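Local coordinates for protein glycerol-3-phosphate dehydrogenase [NAD(+)] 1 (Saccharomyces cerevisiae, PDB 4FGW) that catalyses the NAD-dependent interconversion of dihydroxyacetone phosphate and sn-glycerol 3-phosphate, feeding the glycerol accumulation that protects yeast cells under hyperosmotic stress, at residues A[193-198]-A[226-231]; A[180-185]-A[294-299]; A[66-71]-A[103-108]. All blocks are in the same frame, centred on the assembly; numbering follows the deposited sequence.

How the contacts relate
Contacts 1 and 3 lie in one mixed sheet, each pairing an outermost strand of this chain with its neighbour: 105-108 with 67-71 at one edge, 227-232 with 194-199 at the other. Their centres are about 22 Å apart, and the nearest atoms about 10 Å. Contact 2 adjoins contact 1, with centres about 8 Å apart; Ser230 OG probably hydrogen-bonds Glu295 OE1 at 2.7 Å, and Glu195 O probably hydrogen-bonds Asn183 ND2 at 2.8 Å. Contacts 1 and 2 both touch the second subunit. In contact 2 the side chain of Ser180 lies about 7 Å from that of Lys245, the probable proton acceptor, whereas contact 3 sits beside the probable NAD(+) residues Ser42 and Phe73.

Contact 1: A[193-198]-A[226-231]; sequences WSETTV and YFHVSV
Trp193 directs the edge of its indole at the face of His228, a T-shaped pair with planes 78° apart. Trp193 NE1 sits 3.2 Å above the imidazole plane, over the centre of the His228 ring. The indole gets there with CG anti to the backbone N (chi1 -178°). His228 NE2 is hydrogen-bonded to Pro380 O of the second subunit. On the same side of the sheet the extended Glu195 chain crosses His228 at an angle, Glu195 CG 3.8 Å from His228 CB. The Glu195 carboxylate forms a salt bridge with Arg270 of the second subunit.

The opposite face carries Ser194, Thr196, Val198, Phe227, Val229 and Val231. Thr196 turns its methyl CG2 into the position between backbone N and carbonyl carbon, where it meets Phe227 CZ at 3.5 Å and Val229 CG2 at 3.7 Å. Ser194 OG lies at the rim of the Phe227 ring, 3.8 Å from CD1, and donates to a water that in turn donates to Tyr226 O. Trp45, a probable NAD(+) residue, also packs on Phe227.

Five backbone bonds join the strands, among them Thr196 N to His228 O at 2.8 Å. With helix 215-222 as the crossover, this is a beta-alpha-beta unit, whose parallel pair extends the Rossmann-type sheet past the antiparallel step between 175-180 and 194-199.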
loop_
_atom_site.group_PDB
_atom_site.type_symbol
_atom_site.label_atom_id
_atom_site.label_comp_id
_atom_site.label_asym_id
_atom_site.label_seq_id
_atom_site.Cartn_x
_atom_site.Cartn_y
_atom_site.Cartn_z
ATOM N N TRP A 193 -1.351 19.206 1.895
ATOM C CA TRP A 193 -0.852 18.407 0.784
ATOM C C TRP A 193 -1.398 16.971 0.660
ATOM O O TRP A 193 -1.330 16.171 1.592
ATOM C CB TRP A 193 0.681 18.459 0.677
ATOM C CG TRP A 193 1.201 17.690 -0.496
ATOM C CD1 TRP A 193 1.156 18.063 -1.807
ATOM C CD2 TRP A 193 1.738 16.360 -0.475
ATOM N NE1 TRP A 193 1.684 17.072 -2.600
ATOM C CE2 TRP A 193 2.058 16.016 -1.806
ATOM C CE3 TRP A 193 2.015 15.434 0.549
ATOM C CZ2 TRP A 193 2.653 14.792 -2.143
ATOM C CZ3 TRP A 193 2.609 14.223 0.216
ATOM C CH2 TRP A 193 2.936 13.918 -1.114
ATOM N N SER A 194 -1.917 16.670 -0.524
ATOM C CA SER A 194 -2.429 15.368 -0.932
ATOM C C SER A 194 -2.295 15.263 -2.456
ATOM O O SER A 194 -1.781 16.186 -3.101
ATOM C CB SER A 194 -3.879 15.157 -0.482
ATOM O OG SER A 194 -4.782 16.086 -1.061
ATOM N N GLU A 195 -2.724 14.122 -3.021
ATOM C CA GLU A 195 -2.653 13.877 -4.452
ATOM C C GLU A 195 -4.000 13.431 -4.992
ATOM O O GLU A 195 -4.895 13.038 -4.230
ATOM C CB GLU A 195 -1.625 12.774 -4.760
ATOM C CG GLU A 195 -0.193 13.052 -4.334
ATOM C CD GLU A 195 0.772 11.942 -4.708
ATOM O OE1 GLU A 195 1.847 12.253 -5.265
ATOM O OE2 GLU A 195 0.440 10.760 -4.472
ATOM N N THR A 196 -4.113 13.447 -6.331
ATOM C CA THR A 196 -5.248 12.911 -7.067
ATOM C C THR A 196 -4.814 12.419 -8.436
ATOM O O THR A 196 -3.821 12.901 -8.996
ATOM C CB THR A 196 -6.468 13.868 -7.118
ATOM O OG1 THR A 196 -7.643 13.073 -7.231
ATOM C CG2 THR A 196 -6.419 14.857 -8.292
ATOM N N THR A 197 -5.591 11.469 -8.971
ATOM C CA THR A 197 -5.436 10.971 -10.327
ATOM C C THR A 197 -6.605 11.566 -11.111
ATOM O O THR A 197 -7.725 11.654 -10.594
ATOM C CB THR A 197 -5.508 9.440 -10.403
ATOM O OG1 THR A 197 -4.891 8.839 -9.269
ATOM C CG2 THR A 197 -4.908 8.903 -11.686
ATOM N N VAL A 198 -6.314 12.005 -12.343
ATOM C CA VAL A 198 -7.290 12.468 -13.312
ATOM C C VAL A 198 -7.136 11.513 -14.497
ATOM O O VAL A 198 -6.034 11.365 -15.030
ATOM C CB VAL A 198 -7.150 13.962 -13.725
ATOM C CG1 VAL A 198 -8.206 14.336 -14.771
ATOM C CG2 VAL A 198 -7.265 14.882 -12.517
ATOM N N TYR A 226 -0.146 22.169 -3.466
ATOM C CA TYR A 226 -0.736 21.426 -2.349
ATOM C C TYR A 226 -1.636 20.260 -2.828
ATOM O O TYR A 226 -2.213 19.549 -2.005
ATOM C CB TYR A 226 -1.542 22.388 -1.444
ATOM C CG TYR A 226 -2.738 23.028 -2.125
ATOM C CD1 TYR A 226 -3.972 22.382 -2.168
ATOM C CD2 TYR A 226 -2.644 24.294 -2.700
ATOM C CE1 TYR A 226 -5.075 22.967 -2.788
ATOM C CE2 TYR A 226 -3.744 24.892 -3.318
ATOM C CZ TYR A 226 -4.958 24.225 -3.358
ATOM O OH TYR A 226 -6.047 24.806 -3.967
ATOM N N PHE A 227 -1.804 20.102 -4.142
ATOM C CA PHE A 227 -2.681 19.072 -4.710
ATOM C C PHE A 227 -2.048 18.517 -5.977
ATOM O O PHE A 227 -2.313 19.024 -7.079
ATOM C CB PHE A 227 -4.070 19.694 -4.996
ATOM C CG PHE A 227 -5.210 18.758 -5.317
ATOM C CD1 PHE A 227 -5.562 17.733 -4.440
ATOM C CD2 PHE A 227 -6.002 18.966 -6.441
ATOM C CE1 PHE A 227 -6.658 16.909 -4.707
ATOM C CE2 PHE A 227 -7.101 18.147 -6.699
ATOM C CZ PHE A 227 -7.431 17.135 -5.821
ATOM N N HIS A 228 -1.176 17.500 -5.812
ATOM C CA HIS A 228 -0.457 16.883 -6.927
ATOM C C HIS A 228 -1.387 16.075 -7.824
ATOM O O HIS A 228 -2.164 15.255 -7.337
ATOM C CB HIS A 228 0.732 16.042 -6.434
ATOM C CG HIS A 228 1.917 16.838 -5.972
ATOM N ND1 HIS A 228 1.842 18.201 -5.756
ATOM C CD2 HIS A 228 3.169 16.423 -5.690
ATOM C CE1 HIS A 228 3.050 18.571 -5.365
ATOM N NE2 HIS A 228 3.879 17.533 -5.304
ATOM N N VAL A 229 -1.321 16.341 -9.138
ATOM C CA VAL A 229 -2.167 15.691 -10.125
ATOM C C VAL A 229 -1.363 14.840 -11.094
ATOM O O VAL A 229 -0.361 15.299 -11.647
ATOM C CB VAL A 229 -3.100 16.727 -10.844
ATOM C CG1 VAL A 229 -3.788 16.143 -12.074
ATOM C CG2 VAL A 229 -4.140 17.284 -9.875
ATOM N N SER A 230 -1.815 13.596 -11.296
ATOM C CA SER A 230 -1.260 12.675 -12.283
ATOM C C SER A 230 -2.390 12.406 -13.282
ATOM O O SER A 230 -3.475 11.991 -12.877
ATOM C CB SER A 230 -0.800 11.383 -11.622
ATOM O OG SER A 230 -0.498 10.405 -12.604
ATOM N N VAL A 231 -2.155 12.701 -14.564
ATOM C CA VAL A 231 -3.147 12.522 -15.626
ATOM C C VAL A 231 -2.860 11.259 -16.435
ATOM O O VAL A 231 -1.763 11.095 -16.969
ATOM C CB VAL A 231 -3.348 13.767 -16.535
ATOM C CG1 VAL A 231 -4.650 13.655 -17.328
ATOM C CG2 VAL A 231 -3.333 15.055 -15.723
HETATM O O HOH W 1 -4.526 18.668 -1.039
#

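Contact 2: A[180-185]-A[294-299]; sequences SGANIA and QESAGV
Ser296 OG accepts the one direct hydrogen bond between the segments, from the N of Ala182, the centre of an inverse gamma turn, at 2.9 Å with an N-H...O angle of 161°. The Ser296 hydroxyl OG stands anti to its own backbone N (chi1 -175°), and it also has a weak bond with Glu195 O of the neighbouring strand. An alanine in place of Ser296 would probably leave Ala182 N without this acceptor and the turn less firmly tied to the helix.

A water makes the second polar link: it accepts from Ser180 OG at 2.7 Å and donates to Ala297 O at 2.9 Å.

The remaining contacts are close van der Waals ones. Ser296 OG lies 3.4 Å from Gly181 CA. Ala297 CB meets Ser180 O at 3.4 Å, and Ile238 packs against both Ser180 and Ala297.

Beyond the two segments, Gly181 O accepts from Lys152 NZ, a probable substrate-binding group, and Ala297 N donates to Thr197 OG1. The loop leaving strand 175-180 thus meets the start of helix 296-307, a junction between the N-terminal Rossmann-type part and the helical C-terminal part of the dehydrogenase, beside its probable substrate site.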
loop_
_atom_site.group_PDB
_atom_site.type_symbol
_atom_site.label_atom_id
_atom_site.label_comp_id
_atom_site.label_asym_id
_atom_site.label_seq_id
_atom_site.Cartn_x
_atom_site.Cartn_y
_atom_site.Cartn_z
ATOM N N SER A 180 -10.151 11.038 -9.066
ATOM C CA SER A 180 -10.180 10.247 -7.823
ATOM C C SER A 180 -8.774 10.066 -7.248
ATOM O O SER A 180 -7.822 9.886 -7.990
ATOM C CB SER A 180 -10.831 8.887 -8.074
ATOM O OG SER A 180 -11.229 8.240 -6.877
ATOM N N GLY A 181 -8.657 10.122 -5.933
ATOM C CA GLY A 181 -7.380 9.941 -5.248
ATOM C C GLY A 181 -7.534 9.847 -3.749
ATOM O O GLY A 181 -8.651 9.927 -3.239
ATOM N N ALA A 182 -6.417 9.642 -3.027
ATOM C CA ALA A 182 -6.409 9.601 -1.564
ATOM C C ALA A 182 -6.504 11.067 -1.067
ATOM O O ALA A 182 -5.501 11.763 -0.872
ATOM C CB ALA A 182 -5.135 8.932 -1.069
ATOM N N ASN A 183 -7.741 11.541 -0.936
ATOM C CA ASN A 183 -8.024 12.914 -0.539
ATOM C C ASN A 183 -9.395 13.099 0.088
ATOM O O ASN A 183 -10.282 12.281 -0.111
ATOM C CB ASN A 183 -7.797 13.910 -1.714
ATOM C CG ASN A 183 -8.447 13.530 -3.011
ATOM O OD1 ASN A 183 -9.668 13.469 -3.139
ATOM N ND2 ASN A 183 -7.637 13.289 -4.006
ATOM N N ILE A 184 -9.538 14.169 0.873
ATOM C CA ILE A 184 -10.747 14.604 1.590
ATOM C C ILE A 184 -10.908 16.098 1.250
ATOM O O ILE A 184 -9.924 16.844 1.312
ATOM C CB ILE A 184 -10.588 14.381 3.136
ATOM C CG1 ILE A 184 -10.438 12.898 3.486
ATOM C CG2 ILE A 184 -11.756 14.959 3.900
ATOM C CD1 ILE A 184 -9.675 12.582 4.839
ATOM N N ALA A 185 -12.133 16.529 0.901
ATOM C CA ALA A 185 -12.461 17.917 0.565
ATOM C C ALA A 185 -11.909 18.924 1.578
ATOM O O ALA A 185 -11.257 19.886 1.183
ATOM C CB ALA A 185 -13.965 18.076 0.439
ATOM N N GLN A 294 0.318 2.246 -9.321
ATOM C CA GLN A 294 1.075 3.479 -9.602
ATOM C C GLN A 294 0.338 4.755 -9.233
ATOM O O GLN A 294 0.989 5.780 -9.037
ATOM C CB GLN A 294 1.445 3.580 -11.090
ATOM C CG GLN A 294 2.403 2.512 -11.600
ATOM C CD GLN A 294 2.840 2.721 -13.033
ATOM O OE1 GLN A 294 3.845 2.164 -13.471
ATOM N NE2 GLN A 294 2.104 3.508 -13.811
ATOM N N GLU A 295 -1.014 4.723 -9.203
ATOM C CA GLU A 295 -1.817 5.931 -9.002
ATOM C C GLU A 295 -2.452 6.121 -7.632
ATOM O O GLU A 295 -2.701 5.146 -6.908
ATOM C CB GLU A 295 -2.860 6.096 -10.140
ATOM C CG GLU A 295 -2.296 5.982 -11.558
ATOM C CD GLU A 295 -1.216 6.964 -11.970
ATOM O OE1 GLU A 295 -1.178 8.082 -11.412
ATOM O OE2 GLU A 295 -0.421 6.628 -12.876
ATOM N N SER A 296 -2.721 7.406 -7.293
ATOM C CA SER A 296 -3.363 7.828 -6.050
ATOM C C SER A 296 -4.717 7.143 -5.878
ATOM O O SER A 296 -5.044 6.682 -4.787
ATOM C CB SER A 296 -3.525 9.346 -6.020
ATOM O OG SER A 296 -4.052 9.773 -4.773
ATOM N N ALA A 297 -5.479 7.050 -6.977
ATOM C CA ALA A 297 -6.794 6.420 -7.043
ATOM C C ALA A 297 -6.742 4.946 -6.631
ATOM O O ALA A 297 -7.701 4.455 -6.041
ATOM C CB ALA A 297 -7.337 6.541 -8.446
ATOM N N GLY A 298 -5.618 4.284 -6.919
ATOM C CA GLY A 298 -5.384 2.885 -6.597
ATOM C C GLY A 298 -4.864 2.668 -5.195
ATOM O O GLY A 298 -5.580 2.922 -4.225
ATOM N N VAL A 299 -3.602 2.204 -5.098
ATOM C CA VAL A 299 -2.881 1.868 -3.868
ATOM C C VAL A 299 -2.985 2.916 -2.728
ATOM O O VAL A 299 -3.284 2.542 -1.586
ATOM C CB VAL A 299 -1.421 1.404 -4.169
ATOM C CG1 VAL A 299 -0.523 2.561 -4.623
ATOM C CG2 VAL A 299 -0.806 0.679 -2.973
HETATM O O HOH W 2 -10.004 6.138 -5.798
#

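Contact 3: A[66-71]-A[103-108]; sequences PIVQMW and DNLVAN
Gln69 and Asn108 join side chains across the strands: Asn108 ND2 donates to Gln69 OE1 at 2.7 Å, almost straight at 177°. The acceptor lies in the plane of the Asn108 amide, but the two amide planes are 59° apart. A bend at chi2 (79°) swings Gln69 CD back toward the partner strand. Asn108 ND2 also bonds Asp113 OD1 and its OD1 accepts from Asp110 N, which fixes the rotation of the amide.

The side bearing Val68, Met70, Leu105 and Ala107 is the buried one. Leu105 CD1 reaches Met70 CB at 3.9 Å and Val68 CG1 at 4.1 Å, with Val53 and Ala50 of helix 44-59 covering Val68 and Leu105. Between the strands run four backbone bonds, such as Asn108 N to Met70 O at 2.8 Å. Parallel strands 67-71 and 105-108 with helix 82-86 between them form a beta-alpha-beta unit of the Rossmann fold, placing Met70 beside Ser42 and Trp71 beside Phe73, both probable NAD(+) residues.

Toward solvent the cover is thinner: Ile67 is exposed and Val106 partly so. These two run alongside each other, Ile67 CG2 to Val106 CG2 3.8 Å, a close but isolated methyl contact between the segments. At the exposed Pro66 end, Asn104 ND2, whose stronger hydrogen bond is to Ala54 O of helix 44-59, also gives Pro66 O one of 3.2 Å, approaching nearly in line with the carbonyl.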
loop_
_atom_site.group_PDB
_atom_site.type_symbol
_atom_site.label_atom_id
_atom_site.label_comp_id
_atom_site.label_asym_id
_atom_site.label_seq_id
_atom_site.Cartn_x
_atom_site.Cartn_y
_atom_site.Cartn_z
ATOM N N PRO A 66 -11.240 33.581 -17.503
ATOM C CA PRO A 66 -10.979 34.026 -16.119
ATOM C C PRO A 66 -11.945 33.531 -15.048
ATOM O O PRO A 66 -11.497 33.151 -13.973
ATOM C CB PRO A 66 -10.985 35.560 -16.228
ATOM C CG PRO A 66 -10.775 35.849 -17.668
ATOM C CD PRO A 66 -11.444 34.737 -18.400
ATOM N N ILE A 67 -13.255 33.529 -15.352
ATOM C CA ILE A 67 -14.345 33.176 -14.437
ATOM C C ILE A 67 -14.722 31.695 -14.490
ATOM O O ILE A 67 -14.857 31.125 -15.575
ATOM C CB ILE A 67 -15.588 34.090 -14.680
ATOM C CG1 ILE A 67 -15.195 35.552 -14.960
ATOM C CG2 ILE A 67 -16.600 34.005 -13.541
ATOM C CD1 ILE A 67 -15.444 35.990 -16.406
ATOM N N VAL A 68 -14.920 31.105 -13.315
ATOM C CA VAL A 68 -15.419 29.740 -13.194
ATOM C C VAL A 68 -16.764 29.790 -12.522
ATOM O O VAL A 68 -16.914 30.402 -11.480
ATOM C CB VAL A 68 -14.484 28.823 -12.361
ATOM C CG1 VAL A 68 -15.199 27.566 -11.947
ATOM C CG2 VAL A 68 -13.261 28.469 -13.138
ATOM N N GLN A 69 -17.734 29.145 -13.152
ATOM C CA GLN A 69 -19.116 29.082 -12.687
ATOM C C GLN A 69 -19.332 27.819 -11.841
ATOM O O GLN A 69 -18.795 26.758 -12.162
ATOM C CB GLN A 69 -20.075 29.099 -13.877
ATOM C CG GLN A 69 -21.389 29.825 -13.588
ATOM C CD GLN A 69 -21.343 31.342 -13.650
ATOM O OE1 GLN A 69 -22.242 32.023 -13.150
ATOM N NE2 GLN A 69 -20.320 31.915 -14.277
ATOM N N MET A 70 -20.089 27.943 -10.748
ATOM C CA MET A 70 -20.403 26.813 -9.885
ATOM C C MET A 70 -21.903 26.741 -9.670
ATOM O O MET A 70 -22.484 27.677 -9.113
ATOM C CB MET A 70 -19.652 26.884 -8.545
ATOM C CG MET A 70 -19.955 25.705 -7.624
ATOM S SD MET A 70 -19.068 25.699 -6.054
ATOM C CE MET A 70 -19.802 27.094 -5.237
ATOM N N TRP A 71 -22.534 25.637 -10.118
ATOM C CA TRP A 71 -23.966 25.466 -9.925
ATOM C C TRP A 71 -24.278 25.147 -8.468
ATOM O O TRP A 71 -23.843 24.121 -7.940
ATOM C CB TRP A 71 -24.602 24.441 -10.881
ATOM C CG TRP A 71 -26.068 24.251 -10.600
ATOM C CD1 TRP A 71 -27.064 25.164 -10.799
ATOM C CD2 TRP A 71 -26.674 23.141 -9.920
ATOM N NE1 TRP A 71 -28.263 24.664 -10.347
ATOM C CE2 TRP A 71 -28.053 23.425 -9.798
ATOM C CE3 TRP A 71 -26.184 21.920 -9.418
ATOM C CZ2 TRP A 71 -28.951 22.533 -9.201
ATOM C CZ3 TRP A 71 -27.076 21.036 -8.830
ATOM C CH2 TRP A 71 -28.443 21.341 -8.730
ATOM N N ASP A 103 -12.063 34.837 -6.215
ATOM C CA ASP A 103 -12.686 36.102 -6.641
ATOM C C ASP A 103 -13.456 35.784 -7.914
ATOM O O ASP A 103 -14.578 36.260 -8.104
ATOM C CB ASP A 103 -11.614 37.174 -6.956
ATOM C CG ASP A 103 -11.728 38.454 -6.151
ATOM O OD1 ASP A 103 -11.731 39.540 -6.766
ATOM O OD2 ASP A 103 -11.768 38.373 -4.904
ATOM N N ASN A 104 -12.872 34.882 -8.695
ATOM C CA ASN A 104 -13.396 34.449 -9.971
ATOM C C ASN A 104 -14.261 33.217 -9.910
ATOM O O ASN A 104 -14.682 32.692 -10.923
ATOM C CB ASN A 104 -12.245 34.188 -10.922
ATOM C CG ASN A 104 -11.056 33.568 -10.242
ATOM O OD1 ASN A 104 -10.793 33.816 -9.082
ATOM N ND2 ASN A 104 -10.332 32.761 -10.971
ATOM N N LEU A 105 -14.497 32.742 -8.707
ATOM C CA LEU A 105 -15.400 31.621 -8.473
ATOM C C LEU A 105 -16.793 32.183 -8.195
ATOM O O LEU A 105 -17.067 32.660 -7.089
ATOM C CB LEU A 105 -14.897 30.718 -7.329
ATOM C CG LEU A 105 -15.752 29.497 -6.930
ATOM C CD1 LEU A 105 -16.181 28.674 -8.146
ATOM C CD2 LEU A 105 -15.010 28.621 -5.936
ATOM N N VAL A 106 -17.657 32.158 -9.227
ATOM C CA VAL A 106 -19.016 32.692 -9.179
ATOM C C VAL A 106 -20.061 31.584 -9.029
ATOM O O VAL A 106 -20.089 30.646 -9.826
ATOM C CB VAL A 106 -19.306 33.647 -10.379
ATOM C CG1 VAL A 106 -20.766 34.094 -10.411
ATOM C CG2 VAL A 106 -18.384 34.861 -10.348
ATOM N N ALA A 107 -20.923 31.717 -8.003
ATOM C CA ALA A 107 -22.019 30.798 -7.706
ATOM C C ALA A 107 -23.219 31.116 -8.612
ATOM O O ALA A 107 -23.546 32.288 -8.813
ATOM C CB ALA A 107 -22.415 30.931 -6.245
ATOM N N ASN A 108 -23.862 30.073 -9.144
ATOM C CA ASN A 108 -25.004 30.228 -10.038
ATOM C C ASN A 108 -26.179 29.322 -9.634
ATOM O O ASN A 108 -25.995 28.107 -9.536
ATOM C CB ASN A 108 -24.593 29.992 -11.493
ATOM C CG ASN A 108 -25.491 30.692 -12.483
ATOM O OD1 ASN A 108 -26.712 30.490 -12.515
ATOM N ND2 ASN A 108 -24.908 31.548 -13.306
#